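Local atomic coordinates of 3-hydroxyisobutyrate dehydrogenase (Salmonella typhimurium, PDB entry 3G0O), a protein that probably catalyses the oxidation of L-threonate to 2-dehydro-L-erythronate, reducing NAD(+) in preference to NADP(+). Residues Val10-Leu15 with Met20-Ser25; Ser32-Asp37 with Gly63-Leu68; His90-Lys93 with Ala97-Val100. All coordinates share one frame; numbering follows the deposited sequence.

Contact 1. Residues Val10-Leu15 with Met20-Ser25; sequences VGIVGL and MGAARS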
ATOM      1  N   VAL A  10      18.646   9.092 -28.752  1.00 19.61           N
ATOM      2  CA  VAL A  10      17.698   9.531 -27.737  1.00 19.00           C
ATOM      3  C   VAL A  10      18.421  10.381 -26.704  1.00 18.80           C
ATOM      4  O   VAL A  10      19.516  10.032 -26.262  1.00 19.66           O
ATOM      5  CB  VAL A  10      17.039   8.325 -27.029  1.00 18.78           C
ATOM      6  CG1 VAL A  10      18.107   7.429 -26.414  1.00 17.78           C
ATOM      7  CG2 VAL A  10      16.065   8.813 -25.962  1.00 18.26           C
ATOM      8  N   GLY A  11      17.814  11.504 -26.341  1.00 18.57           N
ATOM      9  CA  GLY A  11      18.405  12.374 -25.343  1.00 18.59           C
ATOM     10  C   GLY A  11      17.561  12.363 -24.078  1.00 19.53           C
ATOM     11  O   GLY A  11      16.341  12.530 -24.144  1.00 18.72           O
ATOM     12  N   ILE A  12      18.205  12.157 -22.932  1.00 17.81           N
ATOM     13  CA  ILE A  12      17.508  12.140 -21.645  1.00 18.77           C
ATOM     14  C   ILE A  12      17.838  13.422 -20.899  1.00 19.78           C
ATOM     15  O   ILE A  12      18.996  13.660 -20.563  1.00 21.06           O
ATOM     16  CB  ILE A  12      17.954  10.952 -20.760  1.00 19.00           C
ATOM     17  CG1 ILE A  12      17.828   9.637 -21.532  1.00 19.11           C
ATOM     18  CG2 ILE A  12      17.106  10.910 -19.485  1.00 18.37           C
ATOM     19  CD1 ILE A  12      16.421   9.324 -21.999  1.00 18.26           C
ATOM     20  N   VAL A  13      16.822  14.245 -20.645  1.00 19.42           N
ATOM     21  CA  VAL A  13      17.010  15.506 -19.933  1.00 20.09           C
ATOM     22  C   VAL A  13      16.476  15.341 -18.513  1.00 19.91           C
ATOM     23  O   VAL A  13      15.284  15.108 -18.310  1.00 19.85           O
ATOM     24  CB  VAL A  13      16.263  16.655 -20.629  1.00 19.35           C
ATOM     25  CG1 VAL A  13      16.584  17.976 -19.945  1.00 21.07           C
ATOM     26  CG2 VAL A  13      16.653  16.710 -22.097  1.00 21.77           C
ATOM     27  N   GLY A  14      17.366  15.470 -17.538  1.00 19.49           N
ATOM     28  CA  GLY A  14      16.977  15.289 -16.151  1.00 20.54           C
ATOM     29  C   GLY A  14      17.536  13.942 -15.742  1.00 21.48           C
ATOM     30  O   GLY A  14      16.923  12.904 -15.994  1.00 22.61           O
ATOM     31  N   LEU A  15      18.712  13.955 -15.124  1.00 21.69           N
ATOM     32  CA  LEU A  15      19.364  12.724 -14.715  1.00 22.39           C
ATOM     33  C   LEU A  15      19.264  12.424 -13.223  1.00 24.98           C
ATOM     34  O   LEU A  15      20.264  12.121 -12.563  1.00 23.84           O
ATOM     35  CB  LEU A  15      20.831  12.750 -15.155  1.00 22.89           C
ATOM     36  CG  LEU A  15      21.001  12.867 -16.675  1.00 23.96           C
ATOM     37  CD1 LEU A  15      22.477  13.030 -17.019  1.00 24.47           C
ATOM     38  CD2 LEU A  15      20.410  11.636 -17.354  1.00 23.67           C
HETATM   39  N   MSE A  20      18.454   8.721 -14.658  1.00 22.66           N
HETATM   40  CA  MSE A  20      19.652   7.908 -14.825  1.00 24.15           C
HETATM   41  C   MSE A  20      19.252   6.493 -15.207  1.00 24.16           C
HETATM   42  O   MSE A  20      19.899   5.861 -16.042  1.00 22.92           O
HETATM   43  CB  MSE A  20      20.489   7.888 -13.543  1.00 27.12           C
HETATM   44  CG  MSE A  20      21.439   9.071 -13.394  1.00 32.89           C
HETATM   45 SE   MSE A  20      22.727   9.236 -14.859  1.00 40.23          SE
HETATM   46  CE  MSE A  20      23.863   7.719 -14.463  1.00 36.45           C
ATOM     47  N   GLY A  21      18.179   5.997 -14.594  1.00 21.76           N
ATOM     48  CA  GLY A  21      17.718   4.659 -14.912  1.00 20.45           C
ATOM     49  C   GLY A  21      17.331   4.573 -16.377  1.00 20.81           C
ATOM     50  O   GLY A  21      17.702   3.623 -17.067  1.00 21.26           O
ATOM     51  N   ALA A  22      16.589   5.569 -16.855  1.00 19.48           N
ATOM     52  CA  ALA A  22      16.162   5.594 -18.251  1.00 18.97           C
ATOM     53  C   ALA A  22      17.375   5.639 -19.182  1.00 20.15           C
ATOM     54  O   ALA A  22      17.456   4.874 -20.142  1.00 21.90           O
ATOM     55  CB  ALA A  22      15.261   6.799 -18.504  1.00 18.80           C
ATOM     56  N   ALA A  23      18.317   6.531 -18.890  1.00 20.21           N
ATOM     57  CA  ALA A  23      19.518   6.670 -19.705  1.00 21.34           C
ATOM     58  C   ALA A  23      20.297   5.356 -19.769  1.00 21.84           C
ATOM     59  O   ALA A  23      20.725   4.935 -20.843  1.00 21.89           O
ATOM     60  CB  ALA A  23      20.399   7.779 -19.153  1.00 21.33           C
ATOM     61  N   ARG A  24      20.481   4.709 -18.622  1.00 21.78           N
ATOM     62  CA  ARG A  24      21.196   3.443 -18.591  1.00 22.87           C
ATOM     63  C   ARG A  24      20.437   2.361 -19.345  1.00 23.19           C
ATOM     64  O   ARG A  24      21.038   1.521 -20.018  1.00 22.25           O
ATOM     65  CB  ARG A  24      21.463   3.010 -17.148  1.00 23.64           C
ATOM     66  CG  ARG A  24      22.582   3.812 -16.480  1.00 25.11           C
ATOM     67  CD  ARG A  24      22.865   3.343 -15.059  1.00 26.84           C
ATOM     68  NE  ARG A  24      24.128   3.890 -14.565  1.00 29.53           N
ATOM     69  CZ  ARG A  24      24.249   4.673 -13.499  1.00 31.54           C
ATOM     70  NH1 ARG A  24      23.181   5.016 -12.792  1.00 32.80           N
ATOM     71  NH2 ARG A  24      25.445   5.122 -13.138  1.00 29.79           N
ATOM     72  N   SER A  25      19.112   2.386 -19.248  1.00 21.92           N
ATOM     73  CA  SER A  25      18.301   1.405 -19.947  1.00 22.38           C
ATOM     74  C   SER A  25      18.422   1.623 -21.454  1.00 21.68           C
ATOM     75  O   SER A  25      18.453   0.664 -22.222  1.00 23.06           O
ATOM     76  CB  SER A  25      16.844   1.511 -19.497  1.00 22.18           C
ATOM     77  OG  SER A  25      16.734   1.187 -18.121  1.00 22.80           O
TER

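Contact 2. Residues Ser32-Asp37 with Gly63-Leu68; sequences STWGAD and GVVDAL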
ATOM      1  N   SER A  32      21.778   5.167 -29.274  1.00 23.68           N
ATOM      2  CA  SER A  32      22.795   6.203 -29.107  1.00 22.88           C
ATOM      3  C   SER A  32      22.194   7.140 -28.069  1.00 22.41           C
ATOM      4  O   SER A  32      21.235   7.856 -28.347  1.00 21.57           O
ATOM      5  CB  SER A  32      23.036   6.941 -30.424  1.00 22.67           C
ATOM      6  OG  SER A  32      23.731   6.115 -31.343  1.00 24.35           O
ATOM      7  N   THR A  33      22.778   7.137 -26.878  1.00 21.01           N
ATOM      8  CA  THR A  33      22.258   7.923 -25.766  1.00 21.90           C
ATOM      9  C   THR A  33      23.011   9.195 -25.378  1.00 21.91           C
ATOM     10  O   THR A  33      24.234   9.198 -25.224  1.00 22.15           O
ATOM     11  CB  THR A  33      22.139   7.017 -24.518  1.00 22.15           C
ATOM     12  OG1 THR A  33      21.390   5.847 -24.863  1.00 21.68           O
ATOM     13  CG2 THR A  33      21.442   7.747 -23.367  1.00 21.11           C
ATOM     14  N   TRP A  34      22.250  10.274 -25.211  1.00 20.40           N
ATOM     15  CA  TRP A  34      22.788  11.569 -24.811  1.00 21.25           C
ATOM     16  C   TRP A  34      22.088  11.946 -23.504  1.00 22.80           C
ATOM     17  O   TRP A  34      20.934  11.571 -23.288  1.00 21.97           O
ATOM     18  CB  TRP A  34      22.479  12.645 -25.853  1.00 22.53           C
ATOM     19  CG  TRP A  34      22.993  12.352 -27.232  1.00 25.07           C
ATOM     20  CD1 TRP A  34      22.457  11.490 -28.145  1.00 26.27           C
ATOM     21  CD2 TRP A  34      24.140  12.935 -27.856  1.00 26.65           C
ATOM     22  NE1 TRP A  34      23.201  11.498 -29.303  1.00 25.58           N
ATOM     23  CE2 TRP A  34      24.245  12.376 -29.150  1.00 28.14           C
ATOM     24  CE3 TRP A  34      25.100  13.870 -27.443  1.00 26.17           C
ATOM     25  CZ2 TRP A  34      25.265  12.731 -30.042  1.00 28.01           C
ATOM     26  CZ3 TRP A  34      26.117  14.224 -28.329  1.00 28.19           C
ATOM     27  CH2 TRP A  34      26.192  13.650 -29.612  1.00 28.85           C
ATOM     28  N   GLY A  35      22.785  12.682 -22.643  1.00 21.53           N
ATOM     29  CA  GLY A  35      22.204  13.095 -21.377  1.00 22.27           C
ATOM     30  C   GLY A  35      22.414  14.568 -21.079  1.00 22.64           C
ATOM     31  O   GLY A  35      23.389  15.170 -21.524  1.00 23.93           O
ATOM     32  N   ALA A  36      21.494  15.158 -20.323  1.00 21.85           N
ATOM     33  CA  ALA A  36      21.601  16.566 -19.962  1.00 22.42           C
ATOM     34  C   ALA A  36      21.140  16.770 -18.526  1.00 24.40           C
ATOM     35  O   ALA A  36      20.017  16.412 -18.173  1.00 22.89           O
ATOM     36  CB  ALA A  36      20.762  17.418 -20.898  1.00 22.18           C
ATOM     37  N   ASP A  37      22.015  17.337 -17.701  1.00 24.52           N
ATOM     38  CA  ASP A  37      21.697  17.599 -16.302  1.00 26.32           C
ATOM     39  C   ASP A  37      22.738  18.554 -15.727  1.00 27.72           C
ATOM     40  O   ASP A  37      23.906  18.528 -16.129  1.00 27.20           O
ATOM     41  CB  ASP A  37      21.709  16.300 -15.491  1.00 26.64           C
ATOM     42  CG  ASP A  37      21.007  16.446 -14.147  1.00 28.92           C
ATOM     43  OD1 ASP A  37      19.758  16.394 -14.119  1.00 28.14           O
ATOM     44  OD2 ASP A  37      21.701  16.629 -13.122  1.00 29.24           O
ATOM     45  N   GLY A  63      19.464  18.907 -31.793  1.00 26.60           N
ATOM     46  CA  GLY A  63      19.320  18.916 -33.236  1.00 27.29           C
ATOM     47  C   GLY A  63      19.525  17.589 -33.945  1.00 27.58           C
ATOM     48  O   GLY A  63      19.273  17.498 -35.146  1.00 28.99           O
ATOM     49  N   VAL A  64      19.968  16.558 -33.231  1.00 27.00           N
ATOM     50  CA  VAL A  64      20.194  15.265 -33.875  1.00 26.67           C
ATOM     51  C   VAL A  64      19.408  14.100 -33.291  1.00 25.40           C
ATOM     52  O   VAL A  64      19.334  13.031 -33.903  1.00 24.15           O
ATOM     53  CB  VAL A  64      21.690  14.869 -33.849  1.00 28.66           C
ATOM     54  CG1 VAL A  64      22.529  15.969 -34.473  1.00 29.59           C
ATOM     55  CG2 VAL A  64      22.132  14.580 -32.420  1.00 28.39           C
ATOM     56  N   VAL A  65      18.825  14.289 -32.113  1.00 21.87           N
ATOM     57  CA  VAL A  65      18.079  13.206 -31.492  1.00 20.37           C
ATOM     58  C   VAL A  65      16.766  12.891 -32.198  1.00 18.20           C
ATOM     59  O   VAL A  65      16.104  13.776 -32.740  1.00 19.53           O
ATOM     60  CB  VAL A  65      17.767  13.504 -30.003  1.00 18.59           C
ATOM     61  CG1 VAL A  65      19.057  13.580 -29.208  1.00 20.14           C
ATOM     62  CG2 VAL A  65      16.977  14.799 -29.882  1.00 19.23           C
ATOM     63  N   ASP A  66      16.408  11.613 -32.181  1.00 18.88           N
ATOM     64  CA  ASP A  66      15.168  11.135 -32.770  1.00 18.32           C
ATOM     65  C   ASP A  66      14.080  11.287 -31.711  1.00 20.00           C
ATOM     66  O   ASP A  66      12.894  11.391 -32.020  1.00 20.36           O
ATOM     67  CB  ASP A  66      15.315   9.668 -33.154  1.00 19.99           C
ATOM     68  CG  ASP A  66      16.345   9.459 -34.243  1.00 22.92           C
ATOM     69  OD1 ASP A  66      16.083   9.885 -35.383  1.00 25.00           O
ATOM     70  OD2 ASP A  66      17.418   8.887 -33.963  1.00 25.71           O
ATOM     71  N   ALA A  67      14.504  11.303 -30.453  1.00 18.41           N
ATOM     72  CA  ALA A  67      13.572  11.442 -29.344  1.00 19.08           C
ATOM     73  C   ALA A  67      14.242  12.110 -28.159  1.00 18.68           C
ATOM     74  O   ALA A  67      15.423  11.892 -27.891  1.00 18.18           O
ATOM     75  CB  ALA A  67      13.040  10.070 -28.929  1.00 17.43           C
ATOM     76  N   LEU A  68      13.477  12.935 -27.456  1.00 17.89           N
ATOM     77  CA  LEU A  68      13.980  13.618 -26.275  1.00 18.18           C
ATOM     78  C   LEU A  68      13.040  13.257 -25.131  1.00 17.76           C
ATOM     79  O   LEU A  68      11.828  13.436 -25.249  1.00 21.25           O
ATOM     80  CB  LEU A  68      13.974  15.134 -26.479  1.00 18.69           C
ATOM     81  CG  LEU A  68      14.667  15.946 -25.381  1.00 19.01           C
ATOM     82  CD1 LEU A  68      16.177  15.838 -25.561  1.00 18.33           C
ATOM     83  CD2 LEU A  68      14.234  17.404 -25.447  1.00 20.18           C
TER

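Contact 3. Residues His90-Lys93 with Ala97-Val100; sequences HLMK and AVMV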
ATOM      1  N   HIS A  90      12.832  24.268 -30.786  1.00 26.62           N
ATOM      2  CA  HIS A  90      13.078  24.833 -32.112  1.00 28.25           C
ATOM      3  C   HIS A  90      14.311  24.287 -32.835  1.00 28.19           C
ATOM      4  O   HIS A  90      14.508  24.562 -34.014  1.00 29.05           O
ATOM      5  CB  HIS A  90      13.187  26.358 -32.014  1.00 29.73           C
ATOM      6  CG  HIS A  90      14.403  26.829 -31.279  1.00 31.49           C
ATOM      7  ND1 HIS A  90      15.477  27.416 -31.915  1.00 33.56           N
ATOM      8  CD2 HIS A  90      14.730  26.769 -29.968  1.00 32.72           C
ATOM      9  CE1 HIS A  90      16.413  27.696 -31.026  1.00 33.01           C
ATOM     10  NE2 HIS A  90      15.985  27.314 -29.836  1.00 33.65           N
ATOM     11  N   LEU A  91      15.136  23.515 -32.137  1.00 27.52           N
ATOM     12  CA  LEU A  91      16.336  22.955 -32.747  1.00 27.13           C
ATOM     13  C   LEU A  91      16.097  21.532 -33.222  1.00 27.57           C
ATOM     14  O   LEU A  91      16.870  20.990 -34.007  1.00 27.44           O
ATOM     15  CB  LEU A  91      17.476  22.951 -31.739  1.00 26.95           C
ATOM     16  CG  LEU A  91      17.878  24.304 -31.164  1.00 28.47           C
ATOM     17  CD1 LEU A  91      18.964  24.082 -30.127  1.00 28.62           C
ATOM     18  CD2 LEU A  91      18.363  25.218 -32.278  1.00 26.79           C
HETATM   19  N   MSE A  92      15.023  20.930 -32.725  1.00 26.33           N
HETATM   20  CA  MSE A  92      14.675  19.557 -33.057  1.00 26.48           C
HETATM   21  C   MSE A  92      14.201  19.384 -34.491  1.00 25.33           C
HETATM   22  O   MSE A  92      13.473  20.219 -35.027  1.00 24.72           O
HETATM   23  CB  MSE A  92      13.625  19.047 -32.066  1.00 27.63           C
HETATM   24  CG  MSE A  92      14.201  18.929 -30.661  1.00 30.20           C
HETATM   25 SE   MSE A  92      13.039  18.159 -29.346  1.00 33.88          SE
HETATM   26  CE  MSE A  92      13.079  16.327 -29.906  1.00 27.94           C
ATOM     27  N   LYS A  93      14.616  18.285 -35.105  1.00 25.20           N
ATOM     28  CA  LYS A  93      14.250  18.019 -36.484  1.00 26.62           C
ATOM     29  C   LYS A  93      12.821  17.522 -36.632  1.00 26.10           C
ATOM     30  O   LYS A  93      12.297  16.822 -35.766  1.00 27.08           O
ATOM     31  CB  LYS A  93      15.222  17.005 -37.105  1.00 27.08           C
ATOM     32  CG  LYS A  93      15.328  15.700 -36.334  1.00 29.05           C
ATOM     33  CD  LYS A  93      16.364  14.756 -36.929  1.00 29.93           C
ATOM     34  CE  LYS A  93      16.687  13.647 -35.948  1.00 31.12           C
ATOM     35  NZ  LYS A  93      17.409  12.517 -36.603  1.00 30.91           N
ATOM     36  N   ALA A  97      10.356  13.081 -31.656  1.00 21.01           N
ATOM     37  CA  ALA A  97       9.367  13.054 -30.581  1.00 20.23           C
ATOM     38  C   ALA A  97       9.884  13.521 -29.229  1.00 20.92           C
ATOM     39  O   ALA A  97      11.060  13.367 -28.906  1.00 20.88           O
ATOM     40  CB  ALA A  97       8.798  11.647 -30.448  1.00 19.13           C
ATOM     41  N   VAL A  98       8.987  14.101 -28.439  1.00 20.31           N
ATOM     42  CA  VAL A  98       9.339  14.552 -27.103  1.00 19.97           C
ATOM     43  C   VAL A  98       8.452  13.793 -26.127  1.00 19.35           C
ATOM     44  O   VAL A  98       7.229  13.865 -26.206  1.00 20.30           O
ATOM     45  CB  VAL A  98       9.097  16.057 -26.905  1.00 20.88           C
ATOM     46  CG1 VAL A  98       9.415  16.435 -25.469  1.00 20.28           C
ATOM     47  CG2 VAL A  98       9.957  16.856 -27.862  1.00 20.85           C
HETATM   48  N   MSE A  99       9.079  13.045 -25.228  1.00 19.18           N
HETATM   49  CA  MSE A  99       8.353  12.277 -24.232  1.00 18.92           C
HETATM   50  C   MSE A  99       8.461  13.043 -22.917  1.00 18.06           C
HETATM   51  O   MSE A  99       9.526  13.073 -22.298  1.00 17.94           O
HETATM   52  CB  MSE A  99       8.979  10.890 -24.092  1.00 20.44           C
HETATM   53  CG  MSE A  99       8.235   9.953 -23.159  1.00 21.92           C
HETATM   54 SE   MSE A  99       9.095   8.219 -23.046  1.00 32.85          SE
HETATM   55  CE  MSE A  99       8.780   7.819 -21.174  1.00 27.02           C
ATOM     56  N   VAL A 100       7.369  13.683 -22.510  1.00 17.70           N
ATOM     57  CA  VAL A 100       7.363  14.451 -21.271  1.00 15.95           C
ATOM     58  C   VAL A 100       6.968  13.528 -20.127  1.00 16.18           C
ATOM     59  O   VAL A 100       5.842  13.034 -20.074  1.00 15.76           O
ATOM     60  CB  VAL A 100       6.377  15.642 -21.351  1.00 16.64           C
ATOM     61  CG1 VAL A 100       6.438  16.462 -20.068  1.00 17.27           C
ATOM     62  CG2 VAL A 100       6.721  16.520 -22.549  1.00 18.88           C
TER

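Contact 1. Residues Val10-Leu15 with Met20-Ser25
In the first strand-turn-helix unit of the Rossmann domain, Ile-12 and Leu-15 of the strand end and turn pack against Met-20, Ala-22 and Ala-23 on the helix that follows. The turn carries Gly-14, the first glycine of a GxGxxG-type sequence consistent with dinucleotide binding; its phi of 106° and psi of 96° suit a residue without a side chain. Ile-12 turns its side chain to the helix. Its CG1, beside the backbone N at a chi1 of -53°, lies 3.9 Å from CA and 4.0 Å from CB of Ala-23, while the branch end CD1 reaches Ala-22 CB at 4.5 Å. Leu-15 offers CD2 to Ala-23 CB at 4.3 Å, so the Ala-23 methyl is met by both Ile-12 CG1 and Leu-15 CD2.

Nearer the turn, the selenomethionine Met-20 lies obliquely across Leu-15. Met-20 SE is 4.0 Å from Leu-15 CB. Met-20 CG comes to 3.4 Å from Leu-15 O. The doubly bent Met-20 chain then carries CE over one face of the Arg-24 guanidinium, offset toward the rim, and Arg-24 NE pairs with Glu-49. Ala-23 also touches Leu-46, so helix 40-48 borders this contact.

No hydrogen bond crosses between the two segments, and every touching residue is buried. Cohesion here therefore rests on dispersion and shape: the short side chain of Ala-23 is consistent with the close approach of helix and strand, 6.1 Å between Ile-12 CA and Ala-23 CA.

Contact 2. Residues Ser32-Asp37 with Gly63-Leu68
The indole of Trp-34 meets Val-64 and Val-65 at an oblique angle, and the rings of Phe-61 and His-9 also meet it, their planes inclined to the indole by about 30° and 35° respectively. The contact belongs to the parallel part of the Rossmann sheet: Trp-34 stands on strand 32-36, the valines lie in the loop leading into strand 67-70, and strand 9-13 runs between those two strands. That intervening strand is consistent with the separation of the backbones, 8.3 Å from Trp-34 CA to Val-65 CA, and with a gap spanned by side chains alone.

The indole is reached in two places. At the five-membered ring, Trp-34 CD1 receives Val-65 CG1 at 4.1 Å; a chi1 of -65° sets this methyl beside the Val-65 backbone N, which brings it to the pyrrole side of the indole. At the six-membered ring, Trp-34 CZ2 is approached by Val-64 CG2 at 4.3 Å. Val-65 is buried, whereas Val-64 is exposed, so the contact runs from the interior out to the surface.

Both interactions are apolar, and no hydrogen bond joins the two segments. The indole nitrogen NE1 has its partner elsewhere, His-9 ND1, which ties the ring to the start of the intervening strand. Asp-66, next to the valines, also holds that strand: OD2 accepts from His-9 N, while OD1 makes salt bridges with Arg-153 and Lys-93. The methyl that meets the six-membered ring, Val-64 CG2, also lies 4.5 Å from the ring-fusion atom Trp-34 CE2.

Contact 3. Residues His90-Lys93 with Ala97-Val100
Met-92, a selenomethionine, reaches Val-98 with the last two atoms of its side chain. SE lies 3.7 Å from Val-98 CG2, and CE sits 3.8 Å from the same methyl, so CG2 is met by both ends of the SE-CE bond. CE also comes within 3.7 Å of Ala-97 O, a van der Waals approach to the strand backbone. The Met-92 chain is extended at chi2 and bends at chi3 (73°), and it crosses the Val-98 side chain at about a right angle. Val-98 presents CG2 because that branch stands beside its backbone N, with CG1 anti to it.

Around this pair is the Rossmann sheet: strand 97-100 runs parallel between strands 67-70 and 122-129, and the loop holding Met-92 leads into it. Leu-68 packs on Met-92 and Ile-70 on Val-98, both from strand 67-70. Backbone bonds to Asn-122 and Leu-124 fix Val-98 on the other flank of the strand. Ala-97 points away from the Met-92 segment and packs against Leu-154 of helix 148-161. Farther out, the loop is held by Lys-93, whose O bonds to Ser-96 OG.

Overall arrangement
From the N terminus, contact 1 closes the short turn between strand 9-13 and helix 17-28. The helix leads on to strand 32-36, where contact 2 opens; it closes a longer excursion, through helix 40-48 and strand 53-55, at the entry to strand 67-70. Contact 3 follows, closing the tight loop into strand 97-100. The three are in series, with none nested or crossed. They meet through the sheet: Ile-12 N bonds to Trp-34 O (2.8 Å) between contacts 1 and 2, and Leu-68 O to Met-99 N (2.8 Å) between contacts 2 and 3. Contacts 1 and 3 do not touch, their nearest atoms being about 7 Å apart.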